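Local coordinates for putative hemin storage protein (Bordetella bronchiseptica, PDB 6AU1) that cleaves deacetylated poly-beta-1,6-N-acetylglucosamine through this glycoside hydrolase domain, one part of a longer protein, and can disrupt bacterial biofilms, at residues P185-I188 with A189-R192; K110-S114 with T115-P119; L253-F256 with L257-Y260. One frame throughout, in Å; residues are numbered along the deposited sequence.

Interaction 1. Residues P185-I188 with A189-R192; sequences PPDI and AAIR
Arg-192 N bonds Ile-188 O at 2.9 Å in the first turn of the short helix 188-193. One residue earlier, Asp-187 O accepts Ile-191 N at 3.0 Å, which starts the regular helical bonding.

Asp-187 is the N-cap residue of this helix. In its capping bond, OD1 takes the N-H of Ala-190 at 3.1 Å, fairly straight at 161°. The donor does not lie in the carboxylate plane. It meets OD1 from above, 74° out of that plane. The Asp-187 side chain reaches forward over the first turn because CG is turned anti to the backbone N (chi1 180°). The carboxylate thus caps the amide of Ala-190. A negative charge here probably also interacts favourably with the helix dipole. The Ala-190 methyl packs against the same group, with CB 3.6 Å from Asp-187 CG.

Pro-185 closes the apolar side of the cap. Its ring carbon CG lies 4.0 Å from Ile-191 CG1 and 4.1 Å from Ala-190 CB. The tip of Ile-191 turns to the proline backbone, with CD1 3.4 Å from Pro-185 O. Pro-186, the centre of an inverse gamma turn, bends the chain between Pro-185 and the cap. Farther along, the side chains of Ile-188 and Arg-192 cross at a slant, CG2 against CG. The Arg-192 chain then bends at chi2 and chi3 and carries the guanidinium away, where NH1 bonds Asp-167 O.

The capped turn lies between two helices. Ile-188, Ile-191 and Arg-192 pack on Trp-201 of helix 195-223, and Pro-185 meets Leu-197 there. Pro-186 and Ile-188 touch Leu-176 of helix 173-181.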
loop_
_atom_site.group_PDB
_atom_site.type_symbol
_atom_site.label_atom_id
_atom_site.label_comp_id
_atom_site.label_asym_id
_atom_site.label_seq_id
_atom_site.Cartn_x
_atom_site.Cartn_y
_atom_site.Cartn_z
ATOM N N PRO A 185 -25.779 -8.747 -14.613
ATOM C CA PRO A 185 -26.568 -7.615 -15.111
ATOM C C PRO A 185 -25.857 -6.304 -14.798
ATOM O O PRO A 185 -25.272 -6.194 -13.720
ATOM C CB PRO A 185 -27.884 -7.732 -14.339
ATOM C CG PRO A 185 -27.520 -8.448 -13.084
ATOM C CD PRO A 185 -26.408 -9.402 -13.454
ATOM N N PRO A 186 -25.896 -5.329 -15.725
ATOM C CA PRO A 186 -25.243 -4.027 -15.521
ATOM C C PRO A 186 -26.057 -3.153 -14.565
ATOM O O PRO A 186 -26.480 -2.043 -14.900
ATOM C CB PRO A 186 -25.205 -3.434 -16.930
ATOM C CG PRO A 186 -26.439 -4.001 -17.578
ATOM C CD PRO A 186 -26.614 -5.393 -17.010
ATOM N N ASP A 187 -26.258 -3.670 -13.359
ATOM C CA ASP A 187 -27.244 -3.141 -12.433
ATOM C C ASP A 187 -26.835 -3.580 -11.042
ATOM O O ASP A 187 -27.058 -4.726 -10.661
ATOM C CB ASP A 187 -28.637 -3.663 -12.808
ATOM C CG ASP A 187 -29.747 -3.163 -11.890
ATOM O OD1 ASP A 187 -29.475 -2.675 -10.778
ATOM O OD2 ASP A 187 -30.924 -3.284 -12.295
ATOM N N ILE A 188 -26.217 -2.682 -10.288
ATOM C CA ILE A 188 -25.688 -3.063 -8.986
ATOM C C ILE A 188 -26.803 -3.437 -8.002
ATOM O O ILE A 188 -26.635 -4.347 -7.191
ATOM C CB ILE A 188 -24.791 -1.947 -8.435
ATOM C CG1 ILE A 188 -23.482 -1.955 -9.237
ATOM C CG2 ILE A 188 -24.492 -2.156 -6.948
ATOM C CD1 ILE A 188 -22.544 -0.827 -8.919
ATOM N N ALA A 189 -27.957 -2.781 -8.082
ATOM C CA ALA A 189 -29.068 -3.197 -7.221
ATOM C C ALA A 189 -29.449 -4.658 -7.480
ATOM O O ALA A 189 -29.676 -5.431 -6.540
ATOM C CB ALA A 189 -30.276 -2.287 -7.420
ATOM N N ALA A 190 -29.511 -5.042 -8.753
ATOM C CA ALA A 190 -29.874 -6.408 -9.119
ATOM C C ALA A 190 -28.808 -7.414 -8.669
ATOM O O ALA A 190 -29.123 -8.515 -8.206
ATOM C CB ALA A 190 -30.102 -6.507 -10.624
ATOM N N ILE A 191 -27.545 -7.034 -8.811
ATOM C CA ILE A 191 -26.454 -7.876 -8.350
ATOM C C ILE A 191 -26.536 -8.085 -6.837
ATOM O O ILE A 191 -26.475 -9.214 -6.356
ATOM C CB ILE A 191 -25.090 -7.261 -8.717
ATOM C CG1 ILE A 191 -24.891 -7.296 -10.236
ATOM C CG2 ILE A 191 -23.981 -7.987 -7.994
ATOM C CD1 ILE A 191 -23.669 -6.509 -10.712
ATOM N N ARG A 192 -26.684 -6.993 -6.092
ATOM C CA ARG A 192 -26.659 -7.062 -4.629
ATOM C C ARG A 192 -27.834 -7.850 -4.053
ATOM O O ARG A 192 -27.716 -8.434 -2.980
ATOM C CB ARG A 192 -26.651 -5.656 -4.022
ATOM C CG ARG A 192 -25.322 -4.895 -4.198
ATOM C CD ARG A 192 -24.247 -5.391 -3.230
ATOM N NE ARG A 192 -24.718 -5.413 -1.846
ATOM C CZ ARG A 192 -24.851 -4.337 -1.074
ATOM N NH1 ARG A 192 -24.547 -3.129 -1.538
ATOM N NH2 ARG A 192 -25.294 -4.471 0.169
#

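Interaction 2. Residues K110-S114 with T115-P119; sequences KVVQS and TTRKP
Ser-114 and Arg-117 face each other across a tight turn. The arginine side chain runs back along the preceding residues. Its CB packs 3.5 Å from Ser-114 CB, and its guanidinium passes the serine obliquely on the way to Val-112. Arg-117 CG is anti to its own N (chi1 175°) and the chain bends at chi3, which brings NH1 to Val-112 O at 3.3 Å. The carbonyl oxygen lies close to the guanidinium plane. From the carbonyl's side the donor stands above its plane, 51° out. Water 1 lies at the same guanidinium edge. It accepts from Arg-117 NH2 and sits 2.9 Å from Val-112 O. NH1 also has a salt bridge with Glu-169.

The serine hydroxyl points into the turn. OG accepts Thr-116 N and Arg-117 N, each at 3.1 Å. The Ser-114 OG to Thr-116 N bond is that of an ST turn, and Arg-117 N is a second donor. Thr-116 OG1 adds a weak bond to OG at 3.4 Å. The same OG also bonds Thr-168 OG1. Water 3 ties the ends of the turn by donating to Ser-114 O and Arg-117 O, both at 2.8 Å.

The turn lies at the surface in the long loop between strand 89-94 and helix 135-151. Backbone bonds join Gln-113 to Ser-171 and Thr-115 to Thr-168, in the loop between strand 156-159 and helix 173-181.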
loop_
_atom_site.group_PDB
_atom_site.type_symbol
_atom_site.label_atom_id
_atom_site.label_comp_id
_atom_site.label_asym_id
_atom_site.label_seq_id
_atom_site.Cartn_x
_atom_site.Cartn_y
_atom_site.Cartn_z
ATOM N N LYS A 110 -12.708 10.950 -13.985
ATOM C CA LYS A 110 -13.085 9.578 -14.321
ATOM C C LYS A 110 -12.804 8.693 -13.118
ATOM O O LYS A 110 -11.919 7.828 -13.143
ATOM C CB LYS A 110 -12.334 9.080 -15.563
ATOM C CG LYS A 110 -12.478 9.987 -16.783
ATOM C CD LYS A 110 -13.944 10.288 -17.090
ATOM C CE LYS A 110 -14.066 11.080 -18.394
ATOM N NZ LYS A 110 -15.475 11.513 -18.647
ATOM N N VAL A 111 -13.579 8.929 -12.063
ATOM C CA VAL A 111 -13.336 8.325 -10.766
ATOM C C VAL A 111 -14.338 7.219 -10.466
ATOM O O VAL A 111 -15.385 7.116 -11.122
ATOM C CB VAL A 111 -13.413 9.377 -9.640
ATOM C CG1 VAL A 111 -12.273 10.399 -9.790
ATOM C CG2 VAL A 111 -14.786 10.079 -9.649
ATOM N N VAL A 112 -14.010 6.407 -9.468
ATOM C CA VAL A 112 -14.909 5.363 -8.967
ATOM C C VAL A 112 -16.210 5.977 -8.473
ATOM O O VAL A 112 -16.203 6.929 -7.679
ATOM C CB VAL A 112 -14.248 4.564 -7.822
ATOM C CG1 VAL A 112 -15.269 3.646 -7.109
ATOM C CG2 VAL A 112 -13.039 3.776 -8.355
ATOM N N GLN A 113 -17.329 5.445 -8.955
ATOM C CA GLN A 113 -18.631 5.943 -8.543
ATOM C C GLN A 113 -19.285 4.934 -7.613
ATOM O O GLN A 113 -18.949 3.747 -7.643
ATOM C CB GLN A 113 -19.519 6.214 -9.761
ATOM C CG GLN A 113 -18.972 7.307 -10.687
ATOM C CD GLN A 113 -19.879 7.550 -11.884
ATOM O OE1 GLN A 113 -21.081 7.279 -11.833
ATOM N NE2 GLN A 113 -19.308 8.047 -12.971
ATOM N N SER A 114 -20.182 5.430 -6.764
ATOM C CA SER A 114 -20.939 4.604 -5.825
ATOM C C SER A 114 -22.434 4.798 -6.057
ATOM O O SER A 114 -22.876 5.895 -6.381
ATOM C CB SER A 114 -20.586 4.966 -4.381
ATOM O OG SER A 114 -21.560 4.476 -3.465
ATOM N N THR A 115 -23.228 3.750 -5.869
ATOM C CA THR A 115 -24.673 3.892 -6.027
ATOM C C THR A 115 -25.322 4.719 -4.915
ATOM O O THR A 115 -26.456 5.198 -5.062
ATOM C CB THR A 115 -25.373 2.514 -6.058
ATOM O OG1 THR A 115 -25.090 1.814 -4.846
ATOM C CG2 THR A 115 -24.880 1.685 -7.236
ATOM N N THR A 116 -24.624 4.872 -3.795
ATOM C CA THR A 116 -25.231 5.485 -2.613
ATOM C C THR A 116 -24.499 6.724 -2.092
ATOM O O THR A 116 -25.114 7.593 -1.466
ATOM C CB THR A 116 -25.325 4.475 -1.457
ATOM O OG1 THR A 116 -24.008 4.023 -1.122
ATOM C CG2 THR A 116 -26.199 3.285 -1.850
ATOM N N ARG A 117 -23.198 6.802 -2.349
ATOM C CA ARG A 117 -22.384 7.903 -1.822
ATOM C C ARG A 117 -22.789 9.248 -2.441
ATOM O O ARG A 117 -23.171 9.318 -3.609
ATOM C CB ARG A 117 -20.892 7.599 -2.049
ATOM C CG ARG A 117 -19.927 8.703 -1.658
ATOM C CD ARG A 117 -18.509 8.150 -1.451
ATOM N NE ARG A 117 -18.100 7.226 -2.512
ATOM C CZ ARG A 117 -17.525 7.597 -3.654
ATOM N NH1 ARG A 117 -17.191 6.685 -4.560
ATOM N NH2 ARG A 117 -17.288 8.883 -3.896
ATOM N N LYS A 118 -22.763 10.301 -1.628
ATOM C CA LYS A 118 -23.096 11.653 -2.083
ATOM C C LYS A 118 -21.812 12.479 -2.138
ATOM O O LYS A 118 -20.788 12.099 -1.561
ATOM C CB LYS A 118 -24.131 12.304 -1.146
ATOM C CG LYS A 118 -25.511 11.631 -1.155
ATOM C CD LYS A 118 -26.393 12.203 -2.251
ATOM C CE LYS A 118 -27.633 11.354 -2.482
ATOM N NZ LYS A 118 -28.555 12.003 -3.460
ATOM N N PRO A 119 -21.844 13.613 -2.845
ATOM C CA PRO A 119 -20.698 14.513 -2.695
ATOM C C PRO A 119 -20.531 14.948 -1.239
ATOM O O PRO A 119 -21.518 14.954 -0.497
ATOM C CB PRO A 119 -21.071 15.723 -3.571
ATOM C CG PRO A 119 -22.149 15.249 -4.469
ATOM C CD PRO A 119 -22.868 14.135 -3.767
HETATM O O HOH W 1 -15.618 9.404 -6.292
HETATM O O HOH W 2 -14.316 7.492 -5.837
HETATM O O HOH W 3 -24.570 8.003 -5.593
#

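Interaction 3. Residues L253-F256 with L257-Y260; sequences LPEF and LKSY
Phe-256 and Tyr-260 form a T-shaped aromatic pair one helical turn apart. The edge of Tyr-260 points at a face of Phe-256. The centroids are 5.2 Å apart and the planes meet at 69°. Tyr-260 CE2 makes the approach, 3.9 Å from Phe-256 CG and offset toward the rim of that ring. The tyrosine hydroxyl is held elsewhere, by Thr-213 OG1 and Arg-233 NH1.

A second apolar pair joins Leu-253 to Leu-257. Leu-253 CG is anti to the backbone N (chi1 176°), and its CD1 reaches Leu-257 CG at 3.7 Å.

The charged pair is looser. Glu-255 and Lys-258 run side by side in the same direction, and OE2 to NZ is a long salt bridge of 3.6 Å. Glu-255 OE2 has another weak, long ion pair with Arg-207.

Hydrogen bonds run through the short helix. Leu-257 N bonds Leu-253 O at 2.9 Å. Phe-256 O accepts two amides: Tyr-260 N at 2.9 Å, nearly along the carbonyl axis, and Ser-259 N at 3.1 Å, from well above the carbonyl plane. The Ser-259 hydroxyl donates to Glu-255 O at 3.1 Å, so a side chain takes part in the helical bonding.

Phe-256 and Leu-257 pack on Val-263 of strand 262-266, and Tyr-260 on Val-231 of strand 230-235. A helix laid against parallel strands and leading into the next one is the alpha-to-beta step of a TIM barrel, the fold class of this domain.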
loop_
_atom_site.group_PDB
_atom_site.type_symbol
_atom_site.label_atom_id
_atom_site.label_comp_id
_atom_site.label_asym_id
_atom_site.label_seq_id
_atom_site.Cartn_x
_atom_site.Cartn_y
_atom_site.Cartn_z
ATOM N N LEU A 253 -7.301 -12.313 1.160
ATOM C CA LEU A 253 -6.007 -12.906 1.496
ATOM C C LEU A 253 -5.627 -14.048 0.542
ATOM O O LEU A 253 -4.511 -14.050 0.024
ATOM C CB LEU A 253 -5.983 -13.388 2.951
ATOM C CG LEU A 253 -4.700 -14.105 3.375
ATOM C CD1 LEU A 253 -3.465 -13.223 3.130
ATOM C CD2 LEU A 253 -4.790 -14.514 4.834
ATOM N N PRO A 254 -6.541 -15.009 0.285
ATOM C CA PRO A 254 -6.150 -16.093 -0.632
ATOM C C PRO A 254 -5.747 -15.611 -2.024
ATOM O O PRO A 254 -4.769 -16.114 -2.590
ATOM C CB PRO A 254 -7.419 -16.950 -0.727
ATOM C CG PRO A 254 -8.169 -16.658 0.498
ATOM C CD PRO A 254 -7.879 -15.248 0.864
ATOM N N GLU A 255 -6.500 -14.659 -2.568
ATOM C CA GLU A 255 -6.224 -14.152 -3.904
ATOM C C GLU A 255 -4.926 -13.342 -3.920
ATOM O O GLU A 255 -4.176 -13.397 -4.894
ATOM C CB GLU A 255 -7.386 -13.299 -4.413
ATOM C CG GLU A 255 -8.678 -14.090 -4.635
ATOM C CD GLU A 255 -8.521 -15.174 -5.686
ATOM O OE1 GLU A 255 -7.852 -14.921 -6.710
ATOM O OE2 GLU A 255 -9.060 -16.283 -5.488
ATOM N N PHE A 256 -4.667 -12.596 -2.852
ATOM C CA PHE A 256 -3.420 -11.830 -2.758
ATOM C C PHE A 256 -2.237 -12.779 -2.701
ATOM O O PHE A 256 -1.209 -12.551 -3.354
ATOM C CB PHE A 256 -3.394 -10.919 -1.522
ATOM C CG PHE A 256 -4.045 -9.564 -1.724
ATOM C CD1 PHE A 256 -5.142 -9.407 -2.558
ATOM C CD2 PHE A 256 -3.555 -8.454 -1.053
ATOM C CE1 PHE A 256 -5.736 -8.145 -2.724
ATOM C CE2 PHE A 256 -4.140 -7.191 -1.224
ATOM C CZ PHE A 256 -5.242 -7.052 -2.049
ATOM N N LEU A 257 -2.378 -13.846 -1.919
ATOM C CA LEU A 257 -1.275 -14.791 -1.756
ATOM C C LEU A 257 -0.927 -15.462 -3.076
ATOM O O LEU A 257 0.226 -15.846 -3.297
ATOM C CB LEU A 257 -1.617 -15.857 -0.705
ATOM C CG LEU A 257 -1.570 -15.415 0.761
ATOM C CD1 LEU A 257 -2.208 -16.469 1.669
ATOM C CD2 LEU A 257 -0.135 -15.112 1.198
ATOM N N LYS A 258 -1.924 -15.603 -3.949
ATOM C CA LYS A 258 -1.718 -16.249 -5.235
ATOM C C LYS A 258 -1.012 -15.342 -6.236
ATOM O O LYS A 258 -0.397 -15.829 -7.190
ATOM C CB LYS A 258 -3.060 -16.713 -5.817
ATOM C CG LYS A 258 -3.608 -17.979 -5.183
ATOM C CD LYS A 258 -5.073 -18.194 -5.536
ATOM C CE LYS A 258 -5.310 -18.150 -7.036
ATOM N NZ LYS A 258 -6.748 -18.381 -7.365
ATOM N N SER A 259 -1.088 -14.036 -6.017
ATOM C CA SER A 259 -0.687 -13.083 -7.050
ATOM C C SER A 259 0.499 -12.185 -6.708
ATOM O O SER A 259 1.182 -11.699 -7.609
ATOM C CB SER A 259 -1.879 -12.199 -7.409
ATOM O OG SER A 259 -3.020 -12.988 -7.706
ATOM N N TYR A 260 0.742 -11.943 -5.425
ATOM C CA TYR A 260 1.851 -11.062 -5.049
ATOM C C TYR A 260 2.983 -11.861 -4.430
ATOM O O TYR A 260 2.760 -12.929 -3.869
ATOM C CB TYR A 260 1.381 -9.961 -4.085
ATOM C CG TYR A 260 0.287 -9.122 -4.698
ATOM C CD1 TYR A 260 0.581 -8.176 -5.664
ATOM C CD2 TYR A 260 -1.049 -9.314 -4.344
ATOM C CE1 TYR A 260 -0.419 -7.418 -6.247
ATOM C CE2 TYR A 260 -2.047 -8.575 -4.924
ATOM C CZ TYR A 260 -1.735 -7.635 -5.875
ATOM O OH TYR A 260 -2.734 -6.905 -6.466
#

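The three contacts follow one another along the chain in the order interaction 2, interaction 1, interaction 3. Interactions 1 and 2 are neighbours, with centres 15 Å apart. They touch where Ile-188 CD1 packs 3.8 Å from Thr-115 CG2. The loop between strand 156-159 and helix 173-181 supplies partners to both. Interaction 3 stands apart, its centre 27 Å from each of the others and its nearest atoms about 17 Å from interaction 1 and 15 Å from interaction 2. It packs on the barrel strands, while interactions 1 and 2 lie farther out. Helix 195-223 meets both interaction 1, through Trp-201, and interaction 3, through Ile-210.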